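Local coordinates for ancillary protein 1 (Streptococcus pyogenes, PDB 2XI9), which acts as a pilus-presented adhesin that probably binds collagen and needs an internal thioester bond for efficient interaction with host cells, at residues A[117-121]-A[122-126]; A[96-100]-A[101-105]; A[190-194]-A[195-199]; A[139-142]-A[143-147]. One frame throughout, in Å; residues are numbered along the deposited sequence.

Contact 1: residues A[117-121]-A[122-126]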
loop_
_atom_site.group_PDB
_atom_site.type_symbol
_atom_site.label_atom_id
_atom_site.label_comp_id
_atom_site.label_asym_id
_atom_site.label_seq_id
_atom_site.Cartn_x
_atom_site.Cartn_y
_atom_site.Cartn_z
ATOM N N LYS A 117 -2.155 6.530 -8.965
ATOM C CA LYS A 117 -3.202 7.458 -8.665
ATOM C C LYS A 117 -3.024 7.746 -7.179
ATOM O O LYS A 117 -3.049 6.841 -6.372
ATOM C CB LYS A 117 -4.556 6.837 -9.006
ATOM C CG LYS A 117 -4.659 6.511 -10.510
ATOM C CD LYS A 117 -6.057 6.177 -10.997
ATOM C CE LYS A 117 -6.849 7.427 -11.437
ATOM N NZ LYS A 117 -6.140 8.234 -12.450
ATOM N N GLU A 118 -2.758 9.003 -6.848
ATOM C CA GLU A 118 -2.379 9.378 -5.490
ATOM C C GLU A 118 -3.058 10.663 -5.057
ATOM O O GLU A 118 -3.447 11.469 -5.878
ATOM C CB GLU A 118 -0.862 9.523 -5.388
ATOM C CG GLU A 118 -0.094 8.311 -5.912
ATOM C CD GLU A 118 1.434 8.438 -5.799
ATOM O OE1 GLU A 118 1.953 9.511 -5.402
ATOM O OE2 GLU A 118 2.100 7.436 -6.152
ATOM N N ILE A 119 -3.194 10.859 -3.750
ATOM C CA ILE A 119 -3.773 12.103 -3.249
ATOM C C ILE A 119 -2.816 13.251 -3.526
ATOM O O ILE A 119 -1.602 13.047 -3.674
ATOM C CB ILE A 119 -4.104 12.066 -1.764
ATOM C CG1 ILE A 119 -2.854 11.697 -0.925
ATOM C CG2 ILE A 119 -5.275 11.077 -1.531
ATOM C CD1 ILE A 119 -3.094 11.818 0.550
ATOM N N VAL A 120 -3.379 14.452 -3.567
ATOM C CA VAL A 120 -2.624 15.621 -3.978
ATOM C C VAL A 120 -1.656 16.077 -2.903
ATOM O O VAL A 120 -0.533 16.497 -3.224
ATOM C CB VAL A 120 -3.599 16.759 -4.382
ATOM C CG1 VAL A 120 -2.921 18.124 -4.361
ATOM C CG2 VAL A 120 -4.186 16.418 -5.749
ATOM N N GLU A 121 -2.079 15.982 -1.637
ATOM C CA GLU A 121 -1.218 16.325 -0.507
ATOM C C GLU A 121 -0.654 15.027 0.065
ATOM O O GLU A 121 -1.348 14.302 0.757
ATOM C CB GLU A 121 -1.959 17.099 0.575
ATOM C CG GLU A 121 -0.989 17.672 1.599
ATOM C CD GLU A 121 -1.662 18.244 2.828
ATOM O OE1 GLU A 121 -2.887 18.515 2.789
ATOM O OE2 GLU A 121 -0.950 18.439 3.844
ATOM N N PRO A 122 0.617 14.738 -0.231
ATOM C CA PRO A 122 1.168 13.478 0.208
ATOM C C PRO A 122 1.399 13.454 1.734
ATOM O O PRO A 122 1.510 14.510 2.362
ATOM C CB PRO A 122 2.476 13.375 -0.588
ATOM C CG PRO A 122 2.850 14.686 -0.909
ATOM C CD PRO A 122 1.623 15.563 -0.919
ATOM N N TYR A 123 1.448 12.255 2.312
ATOM C CA TYR A 123 1.735 12.069 3.731
ATOM C C TYR A 123 0.828 12.933 4.594
ATOM O O TYR A 123 1.306 13.710 5.383
ATOM C CB TYR A 123 3.212 12.372 4.018
ATOM C CG TYR A 123 4.109 11.678 3.038
ATOM C CD1 TYR A 123 4.187 10.292 3.005
ATOM C CD2 TYR A 123 4.820 12.395 2.090
ATOM C CE1 TYR A 123 4.959 9.640 2.068
ATOM C CE2 TYR A 123 5.606 11.743 1.147
ATOM C CZ TYR A 123 5.675 10.378 1.154
ATOM O OH TYR A 123 6.449 9.750 0.219
ATOM N N SER A 124 -0.478 12.837 4.376
ATOM C CA SER A 124 -1.434 13.719 5.024
ATOM C C SER A 124 -2.631 12.982 5.636
ATOM O O SER A 124 -3.505 13.635 6.191
ATOM C CB SER A 124 -1.931 14.780 4.017
ATOM O OG SER A 124 -2.640 14.138 2.962
ATOM N N VAL A 125 -2.660 11.657 5.522
ATOM C CA VAL A 125 -3.748 10.817 6.018
ATOM C C VAL A 125 -3.308 10.116 7.304
ATOM O O VAL A 125 -2.149 9.711 7.428
ATOM C CB VAL A 125 -4.138 9.750 4.969
ATOM C CG1 VAL A 125 -5.126 8.722 5.557
ATOM C CG2 VAL A 125 -4.697 10.399 3.748
ATOM N N GLU A 126 -4.233 9.944 8.238
ATOM C CA GLU A 126 -3.958 9.225 9.491
ATOM C C GLU A 126 -4.323 7.746 9.442
ATOM O O GLU A 126 -5.356 7.362 8.903
ATOM C CB GLU A 126 -4.675 9.892 10.666
ATOM C CG GLU A 126 -4.431 9.164 11.978
ATOM C CD GLU A 126 -4.948 9.912 13.172
ATOM O OE1 GLU A 126 -5.851 10.759 13.013
ATOM O OE2 GLU A 126 -4.443 9.644 14.275
#
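The hydroxyl S124 OG donates a short hydrogen bond of 2.6 Å to the carbonyl oxygen E121 O, closing the bend that carries the chain away from strand 117-119. The donor lies 31° out of the carbonyl plane, so it meets the oxygen from a tilted direction. Serine suits the place because its hydroxyl is short enough to turn back on its own main chain: OG sits between the backbone N and the carbonyl carbon (chi1 64°), on the side facing the preceding residues. The methyl I119 CD1 closes over the same hydroxyl, 3.4 Å from S124 OG, and also packs 3.8 Å from V125 CG2, giving the polar bond an apolar flank. On another side the extended chain of E121 runs past the serine, with E121 CD 3.7 Å from S124 CB, while its carboxylate lies in an exposed position. P122, which has no N-H to place, sits at the corner, where P122 CD comes within 3.3 Å of V120 O. Beyond the corner, the Y123 ring turns away from the bend, and its OH hydrogen-bonds Y37 O. S124 and V125 both face Y189, forming a classic beta bulge beside strand 189-193. At the other end, E118 forms salt bridges to R30 and R326, tying strand 117-119 to strands 26-33 and 321-329.

Contact 2: residues A[96-100]-A[101-105]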
loop_
_atom_site.group_PDB
_atom_site.type_symbol
_atom_site.label_atom_id
_atom_site.label_comp_id
_atom_site.label_asym_id
_atom_site.label_seq_id
_atom_site.Cartn_x
_atom_site.Cartn_y
_atom_site.Cartn_z
ATOM N N PHE A 96 3.855 8.642 -21.736
ATOM C CA PHE A 96 2.463 8.481 -21.353
ATOM C C PHE A 96 1.522 9.189 -22.324
ATOM O O PHE A 96 1.927 10.122 -23.029
ATOM C CB PHE A 96 2.229 8.926 -19.898
ATOM C CG PHE A 96 2.460 10.391 -19.633
ATOM C CD1 PHE A 96 1.394 11.275 -19.593
ATOM C CD2 PHE A 96 3.730 10.873 -19.372
ATOM C CE1 PHE A 96 1.598 12.629 -19.332
ATOM C CE2 PHE A 96 3.949 12.235 -19.098
ATOM C CZ PHE A 96 2.883 13.110 -19.085
ATOM N N LYS A 97 0.291 8.701 -22.390
ATOM C CA LYS A 97 -0.735 9.232 -23.273
ATOM C C LYS A 97 -1.899 9.761 -22.449
ATOM O O LYS A 97 -2.352 9.093 -21.509
ATOM C CB LYS A 97 -1.214 8.139 -24.233
ATOM C CG LYS A 97 -2.290 8.577 -25.221
ATOM C CD LYS A 97 -2.249 7.780 -26.551
ATOM C CE LYS A 97 -3.217 6.589 -26.543
ATOM N NZ LYS A 97 -3.013 5.670 -27.723
ATOM N N VAL A 98 -2.353 10.972 -22.763
ATOM C CA VAL A 98 -3.596 11.492 -22.206
ATOM C C VAL A 98 -4.661 11.402 -23.269
ATOM O O VAL A 98 -4.447 11.813 -24.413
ATOM C CB VAL A 98 -3.484 12.943 -21.741
ATOM C CG1 VAL A 98 -4.803 13.398 -21.099
ATOM C CG2 VAL A 98 -2.324 13.104 -20.789
ATOM N N GLU A 99 -5.817 10.876 -22.896
ATOM C CA GLU A 99 -6.861 10.601 -23.869
ATOM C C GLU A 99 -8.212 10.504 -23.176
ATOM O O GLU A 99 -8.527 9.489 -22.559
ATOM C CB GLU A 99 -6.527 9.298 -24.598
ATOM C CG GLU A 99 -7.404 8.954 -25.772
ATOM C CD GLU A 99 -6.987 7.640 -26.409
ATOM O OE1 GLU A 99 -7.088 6.591 -25.727
ATOM O OE2 GLU A 99 -6.548 7.657 -27.576
ATOM N N ALA A 100 -8.985 11.586 -23.257
ATOM C CA ALA A 100 -10.378 11.590 -22.822
ATOM C C ALA A 100 -10.537 11.422 -21.312
ATOM O O ALA A 100 -11.352 10.630 -20.859
ATOM C CB ALA A 100 -11.157 10.500 -23.571
ATOM N N GLY A 101 -9.763 12.167 -20.532
ATOM C CA GLY A 101 -9.822 12.067 -19.075
ATOM C C GLY A 101 -9.087 10.878 -18.462
ATOM O O GLY A 101 -9.127 10.693 -17.247
ATOM N N LYS A 102 -8.421 10.069 -19.283
ATOM C CA LYS A 102 -7.651 8.932 -18.784
ATOM C C LYS A 102 -6.183 9.086 -19.172
ATOM O O LYS A 102 -5.845 9.694 -20.194
ATOM C CB LYS A 102 -8.187 7.604 -19.338
ATOM C CG LYS A 102 -9.703 7.366 -19.174
ATOM C CD LYS A 102 -10.059 6.652 -17.850
ATOM C CE LYS A 102 -9.725 5.143 -17.854
ATOM N NZ LYS A 102 -8.539 4.790 -17.004
ATOM N N VAL A 103 -5.313 8.534 -18.336
ATOM C CA VAL A 103 -3.882 8.564 -18.574
ATOM C C VAL A 103 -3.387 7.126 -18.674
ATOM O O VAL A 103 -3.806 6.238 -17.908
ATOM C CB VAL A 103 -3.127 9.328 -17.461
ATOM C CG1 VAL A 103 -1.620 9.246 -17.666
ATOM C CG2 VAL A 103 -3.569 10.800 -17.409
ATOM N N TYR A 104 -2.493 6.909 -19.622
ATOM C CA TYR A 104 -1.947 5.596 -19.905
ATOM C C TYR A 104 -0.442 5.696 -19.994
ATOM O O TYR A 104 0.076 6.569 -20.669
ATOM C CB TYR A 104 -2.477 5.051 -21.238
ATOM C CG TYR A 104 -3.985 4.985 -21.345
ATOM C CD1 TYR A 104 -4.689 3.922 -20.808
ATOM C CD2 TYR A 104 -4.703 5.987 -21.994
ATOM C CE1 TYR A 104 -6.077 3.853 -20.900
ATOM C CE2 TYR A 104 -6.094 5.934 -22.096
ATOM C CZ TYR A 104 -6.778 4.865 -21.551
ATOM O OH TYR A 104 -8.156 4.795 -21.652
ATOM N N THR A 105 0.250 4.790 -19.322
ATOM C CA THR A 105 1.683 4.690 -19.419
ATOM C C THR A 105 2.004 3.677 -20.529
ATOM O O THR A 105 1.278 2.687 -20.726
ATOM C CB THR A 105 2.291 4.369 -18.025
ATOM O OG1 THR A 105 1.628 3.251 -17.439
ATOM C CG2 THR A 105 2.085 5.574 -17.069
#
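Strands 96-99 and 102-105 run antiparallel, their directions 161° apart, as a two-residue beta hairpin within the prealbumin-like domain. K97 and Y104 form a hydrogen-bonded pair: K97 N reaches Y104 O at 2.7 Å and a nearly straight 165°, and Y104 N returns to K97 O at 2.9 Å. Nearer the turn, E99 N bonds K102 O at 2.9 Å, while K102 N to E99 O is weak at 3.3 Å. A100 and G101 make the reversal, both with positive phi, as in a type I' turn; glycine adopts such a backbone readily. A100 N also bonds D74.

Side chains alternate between two faces. F96, V98, V103 and T105 share one. F96 CG lies between its backbone N and carbonyl carbon (chi1 65°), from where the ring reaches diagonally to V103, with F96 CD1 4.1 Å from V103 CG1. V98 lies directly across from V103 in a non-hydrogen-bonded pair, V98 CG2 being 4.3 Å from V103 CG2. F96, V98 and V103 are buried, and F96 and V103 both touch I325 of strand 321-329, so beta-branched and aromatic side chains suit this face. The other face carries K97, E99, K102 and Y104, long chains fit for a surface partly open to solvent. K102, its chain bent at three successive torsions, curls round to a salt bridge with E113. Y104 lays its ring diagonally toward E99, the carboxylate and ring planes being strongly turned against each other, and Y104 CE2 stands 3.8 Å from E99 OE1.

Contact 3: residues A[190-194]-A[195-199]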
loop_
_atom_site.group_PDB
_atom_site.type_symbol
_atom_site.label_atom_id
_atom_site.label_comp_id
_atom_site.label_asym_id
_atom_site.label_seq_id
_atom_site.Cartn_x
_atom_site.Cartn_y
_atom_site.Cartn_z
ATOM N N THR A 190 0.430 8.606 2.706
ATOM C CA THR A 190 -0.121 8.947 1.410
ATOM C C THR A 190 -1.141 7.891 1.023
ATOM O O THR A 190 -0.823 6.726 1.059
ATOM C CB THR A 190 0.961 8.975 0.323
ATOM O OG1 THR A 190 1.934 9.960 0.690
ATOM C CG2 THR A 190 0.365 9.410 -0.991
ATOM N N HIS A 191 -2.349 8.308 0.618
ATOM C CA HIS A 191 -3.351 7.369 0.120
ATOM C C HIS A 191 -3.109 7.251 -1.395
ATOM O O HIS A 191 -3.015 8.264 -2.066
ATOM C CB HIS A 191 -4.731 7.929 0.485
ATOM C CG HIS A 191 -5.886 7.316 -0.226
ATOM N ND1 HIS A 191 -7.040 8.044 -0.498
ATOM C CD2 HIS A 191 -6.092 6.070 -0.725
ATOM C CE1 HIS A 191 -7.900 7.261 -1.130
ATOM N NE2 HIS A 191 -7.360 6.060 -1.270
ATOM N N ILE A 192 -2.917 6.026 -1.880
ATOM C CA ILE A 192 -2.790 5.726 -3.306
ATOM C C ILE A 192 -3.754 4.608 -3.707
ATOM O O ILE A 192 -4.312 3.950 -2.848
ATOM C CB ILE A 192 -1.359 5.303 -3.664
ATOM C CG1 ILE A 192 -0.984 3.957 -3.065
ATOM C CG2 ILE A 192 -0.343 6.361 -3.198
ATOM C CD1 ILE A 192 0.271 3.317 -3.748
ATOM N N ALA A 193 -3.932 4.422 -5.012
ATOM C CA ALA A 193 -4.636 3.281 -5.533
ATOM C C ALA A 193 -3.726 2.072 -5.358
ATOM O O ALA A 193 -2.522 2.168 -5.518
ATOM C CB ALA A 193 -5.010 3.497 -7.018
ATOM N N GLY A 194 -4.311 0.946 -4.991
ATOM C CA GLY A 194 -3.614 -0.288 -4.749
ATOM C C GLY A 194 -3.261 -1.007 -6.035
ATOM O O GLY A 194 -3.803 -2.077 -6.346
ATOM N N ARG A 195 -2.375 -0.368 -6.786
ATOM C CA ARG A 195 -1.827 -0.872 -7.997
ATOM C C ARG A 195 -0.295 -0.679 -7.862
ATOM O O ARG A 195 0.180 0.224 -7.174
ATOM C CB ARG A 195 -2.357 -0.123 -9.217
ATOM C CG ARG A 195 -3.899 0.151 -9.288
ATOM C CD ARG A 195 -4.223 1.080 -10.439
ATOM N NE ARG A 195 -5.671 1.342 -10.545
ATOM C CZ ARG A 195 -6.227 2.225 -11.376
ATOM N NH1 ARG A 195 -5.493 2.980 -12.178
ATOM N NH2 ARG A 195 -7.550 2.358 -11.404
ATOM N N ASP A 196 0.473 -1.528 -8.495
ATOM C CA ASP A 196 1.929 -1.360 -8.477
ATOM C C ASP A 196 2.436 -1.458 -7.042
ATOM O O ASP A 196 3.164 -0.579 -6.558
ATOM C CB ASP A 196 2.298 -0.005 -9.096
ATOM C CG ASP A 196 3.786 0.145 -9.399
ATOM O OD1 ASP A 196 4.461 -0.883 -9.690
ATOM O OD2 ASP A 196 4.261 1.329 -9.355
ATOM N N LEU A 197 2.018 -2.519 -6.375
ATOM C CA LEU A 197 2.217 -2.712 -4.953
ATOM C C LEU A 197 3.445 -3.602 -4.638
ATOM O O LEU A 197 3.898 -3.672 -3.498
ATOM C CB LEU A 197 0.986 -3.347 -4.333
ATOM C CG LEU A 197 -0.319 -2.523 -4.312
ATOM C CD1 LEU A 197 -1.363 -3.223 -3.486
ATOM C CD2 LEU A 197 0.028 -1.114 -3.749
ATOM N N PHE A 198 3.918 -4.331 -5.631
ATOM C CA PHE A 198 4.995 -5.288 -5.419
ATOM C C PHE A 198 6.213 -4.624 -4.798
ATOM O O PHE A 198 6.875 -5.212 -3.936
ATOM C CB PHE A 198 5.405 -5.915 -6.749
ATOM C CG PHE A 198 6.210 -7.156 -6.600
ATOM C CD1 PHE A 198 7.588 -7.127 -6.671
ATOM C CD2 PHE A 198 5.567 -8.365 -6.373
ATOM C CE1 PHE A 198 8.330 -8.318 -6.553
ATOM C CE2 PHE A 198 6.295 -9.543 -6.230
ATOM C CZ PHE A 198 7.666 -9.519 -6.336
ATOM N N LYS A 199 6.498 -3.400 -5.249
ATOM C CA LYS A 199 7.636 -2.622 -4.776
ATOM C C LYS A 199 7.633 -2.371 -3.267
ATOM O O LYS A 199 8.703 -2.082 -2.726
ATOM C CB LYS A 199 7.740 -1.281 -5.502
ATOM C CG LYS A 199 6.580 -0.335 -5.227
ATOM C CD LYS A 199 6.681 0.946 -6.003
ATOM C CE LYS A 199 6.709 0.733 -7.472
ATOM N NZ LYS A 199 6.468 2.011 -8.211
#
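Two side chains are folded back on G194 by their first torsions. In R195, CG stands opposite its own carbonyl carbon (chi1 -46°), and the chain then runs straight out to NE. This carries the arginine back past A193, with R195 NE 4.2 Å from A193 CB. L197 has the same kind of first torsion (chi1 -66°), which places L197 CG 3.7 Å from G194 C.

Just before them the backbone makes an inverse gamma turn centred on G194, which closes strand 189-193 within the thioester domain. R195 N bonds A193 O at 2.8 Å, but the N-H points at the oxygen with an angle of just 147°, and the bond is weak. With no side chain on G194, the isobutyl group of L197 lies directly against its main chain: L197 CD2 is 3.9 Å from G194 CA. The leucine also grazes I192, L197 CD2 to I192 CD1 being 4.4 Å, which extends the apolar patch along the strand end.

Charged groups occupy the more open parts. The guanidinium of R195 forms salt bridges to D297 through NE and to E113 through NH1, which fix the rotation of its flat end. K199 NZ makes a salt bridge to D196 OD2 (2.6 Å), coming from above the carboxylate plane, and has a second acidic partner in E328, so that the lysine probably balances both negative charges.

L197 is covered by F212 and L213 of helix 209-222. The strand that ends here, 189-193, lies between strand 299-303, where I192 pairs with F300, and strand 117-119, where H191 pairs with I119.

Contact 4: residues A[139-142]-A[143-147]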
loop_
_atom_site.group_PDB
_atom_site.type_symbol
_atom_site.label_atom_id
_atom_site.label_comp_id
_atom_site.label_asym_id
_atom_site.label_seq_id
_atom_site.Cartn_x
_atom_site.Cartn_y
_atom_site.Cartn_z
ATOM N N THR A 139 -6.785 -16.847 23.044
ATOM C CA THR A 139 -6.716 -16.551 24.485
ATOM C C THR A 139 -6.158 -15.166 24.801
ATOM O O THR A 139 -6.353 -14.683 25.892
ATOM C CB THR A 139 -5.821 -17.563 25.224
ATOM O OG1 THR A 139 -4.479 -17.383 24.760
ATOM C CG2 THR A 139 -6.275 -19.013 24.938
ATOM N N GLN A 140 -5.417 -14.570 23.885
ATOM C CA GLN A 140 -4.826 -13.258 24.075
ATOM C C GLN A 140 -5.487 -12.202 23.166
ATOM O O GLN A 140 -5.913 -12.516 22.077
ATOM C CB GLN A 140 -3.332 -13.322 23.801
ATOM C CG GLN A 140 -2.605 -14.277 24.773
ATOM C CD GLN A 140 -1.114 -14.452 24.492
ATOM O OE1 GLN A 140 -0.308 -14.340 25.404
ATOM N NE2 GLN A 140 -0.748 -14.714 23.241
ATOM N N ASN A 141 -5.521 -10.955 23.631
ATOM C CA ASN A 141 -5.935 -9.815 22.801
ATOM C C ASN A 141 -5.195 -9.872 21.474
ATOM O O ASN A 141 -3.989 -10.055 21.458
ATOM C CB ASN A 141 -5.656 -8.495 23.541
ATOM C CG ASN A 141 -6.170 -7.279 22.809
ATOM O OD1 ASN A 141 -7.093 -7.369 22.001
ATOM N ND2 ASN A 141 -5.585 -6.108 23.108
ATOM N N TYR A 142 -5.914 -9.755 20.363
ATOM C CA TYR A 142 -5.299 -9.747 19.033
ATOM C C TYR A 142 -4.387 -8.531 18.925
ATOM O O TYR A 142 -3.294 -8.628 18.428
ATOM C CB TYR A 142 -6.372 -9.785 17.908
ATOM C CG TYR A 142 -5.861 -9.671 16.473
ATOM C CD1 TYR A 142 -4.920 -10.585 15.971
ATOM C CD2 TYR A 142 -6.299 -8.674 15.629
ATOM C CE1 TYR A 142 -4.449 -10.477 14.684
ATOM C CE2 TYR A 142 -5.856 -8.566 14.316
ATOM C CZ TYR A 142 -4.944 -9.495 13.838
ATOM O OH TYR A 142 -4.461 -9.371 12.551
ATOM N N ALA A 143 -4.849 -7.383 19.401
ATOM C CA ALA A 143 -4.013 -6.184 19.514
ATOM C C ALA A 143 -3.417 -5.681 18.167
ATOM O O ALA A 143 -2.419 -4.942 18.171
ATOM C CB ALA A 143 -2.901 -6.436 20.567
ATOM N N LYS A 144 -4.031 -6.038 17.041
ATOM C CA LYS A 144 -3.600 -5.607 15.709
ATOM C C LYS A 144 -4.794 -5.103 14.884
ATOM O O LYS A 144 -4.894 -5.352 13.693
ATOM C CB LYS A 144 -2.837 -6.720 14.980
ATOM C CG LYS A 144 -1.608 -7.301 15.736
ATOM C CD LYS A 144 -0.947 -8.349 14.893
ATOM C CE LYS A 144 0.091 -9.136 15.688
ATOM N NZ LYS A 144 -0.493 -9.721 16.961
ATOM N N PHE A 145 -5.643 -4.319 15.529
ATOM C CA PHE A 145 -6.847 -3.776 14.909
ATOM C C PHE A 145 -6.441 -2.479 14.231
ATOM O O PHE A 145 -6.507 -1.385 14.811
ATOM C CB PHE A 145 -7.900 -3.564 15.990
ATOM C CG PHE A 145 -8.289 -4.809 16.727
ATOM C CD1 PHE A 145 -9.090 -5.765 16.151
ATOM C CD2 PHE A 145 -7.851 -5.013 18.026
ATOM C CE1 PHE A 145 -9.445 -6.919 16.883
ATOM C CE2 PHE A 145 -8.167 -6.149 18.724
ATOM C CZ PHE A 145 -8.973 -7.087 18.175
ATOM N N TYR A 146 -5.992 -2.608 12.995
ATOM C CA TYR A 146 -5.466 -1.473 12.267
ATOM C C TYR A 146 -6.515 -0.834 11.358
ATOM O O TYR A 146 -7.274 -1.548 10.667
ATOM C CB TYR A 146 -4.328 -1.922 11.378
ATOM C CG TYR A 146 -3.225 -2.735 12.036
ATOM C CD1 TYR A 146 -2.762 -2.423 13.310
ATOM C CD2 TYR A 146 -2.634 -3.804 11.361
ATOM C CE1 TYR A 146 -1.703 -3.175 13.899
ATOM C CE2 TYR A 146 -1.581 -4.547 11.956
ATOM C CZ TYR A 146 -1.146 -4.234 13.214
ATOM O OH TYR A 146 -0.109 -4.955 13.812
ATOM N N TYR A 147 -6.490 0.495 11.306
ATOM C CA TYR A 147 -7.411 1.285 10.513
ATOM C C TYR A 147 -6.735 2.458 9.833
ATOM O O TYR A 147 -5.714 2.962 10.318
ATOM C CB TYR A 147 -8.540 1.846 11.375
ATOM C CG TYR A 147 -9.393 0.807 12.063
ATOM C CD1 TYR A 147 -9.091 0.355 13.327
ATOM C CD2 TYR A 147 -10.554 0.329 11.449
ATOM C CE1 TYR A 147 -9.873 -0.575 13.960
ATOM C CE2 TYR A 147 -11.349 -0.617 12.075
ATOM C CZ TYR A 147 -10.999 -1.080 13.327
ATOM O OH TYR A 147 -11.782 -2.034 13.945
HETATM O O HOH W 1 -4.407 -6.824 11.470
#
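An inverse gamma turn centred on F145 leads the chain from a surface loop into strand 146-149, and F145 forms a T-shaped pair with Y142, three residues earlier. The edge of Y142 points at the face of F145, with ring centroids 5.4 Å apart and planes at 78°. With CG anti to the backbone N (chi1 175°), the Y142 ring swings over F145 and brings CD2 above its face; Y142 CB also lies 3.8 Å from F145 CZ. Aromatic residues suit both places, being broad enough to bury each other and to reach helix 238-253: Y142 touches T239, A243 and Q246 there, and F145 also meets T239.

K144 crosses Y142 at about a right angle. K144 CB sits over one ring face, 3.8 Å from the centroid of Y142, in a CH-pi contact. The lysine chain is straight until its last torsion (chi4 54°), which bends K144 NZ to a weak 3.3 Å bond with Y142 O. On the loop side N141 OD1 takes a weak bond from A143 N at 3.4 Å, resembling an Asx turn, and a further bond from S135 N. N141 OD1 also lies at the edge of the F145 ring, in its plane, 3.7 Å from F145 CE2. At the tyrosine's far end a water bridges Y142 and K144, lying 2.8 Å from Y142 OH and donating to K144 O at 2.7 Å.

Overall arrangement
Contacts 1 and 3 are direct neighbours, with centres 12 Å apart. Strands 117-119 and 189-193 bond across them, K117 O to A193 N at 2.9 Å, and E118 packs against I192; in the loop after the first strand, Y123 N meets T190 OG1 at 2.9 Å. Contact 2 lies to one side in the prealbumin-like domain, its centre 21 Å from that of contact 1 and its nearest atoms about 6 Å away; E113 connects it to contact 3 by receiving both K102 and R195. Contact 4 lies on the far side of the chain's centre from contact 2, with centres 42 Å apart. It reaches the same seven-stranded sheet as contact 3, 25 Å away between centres.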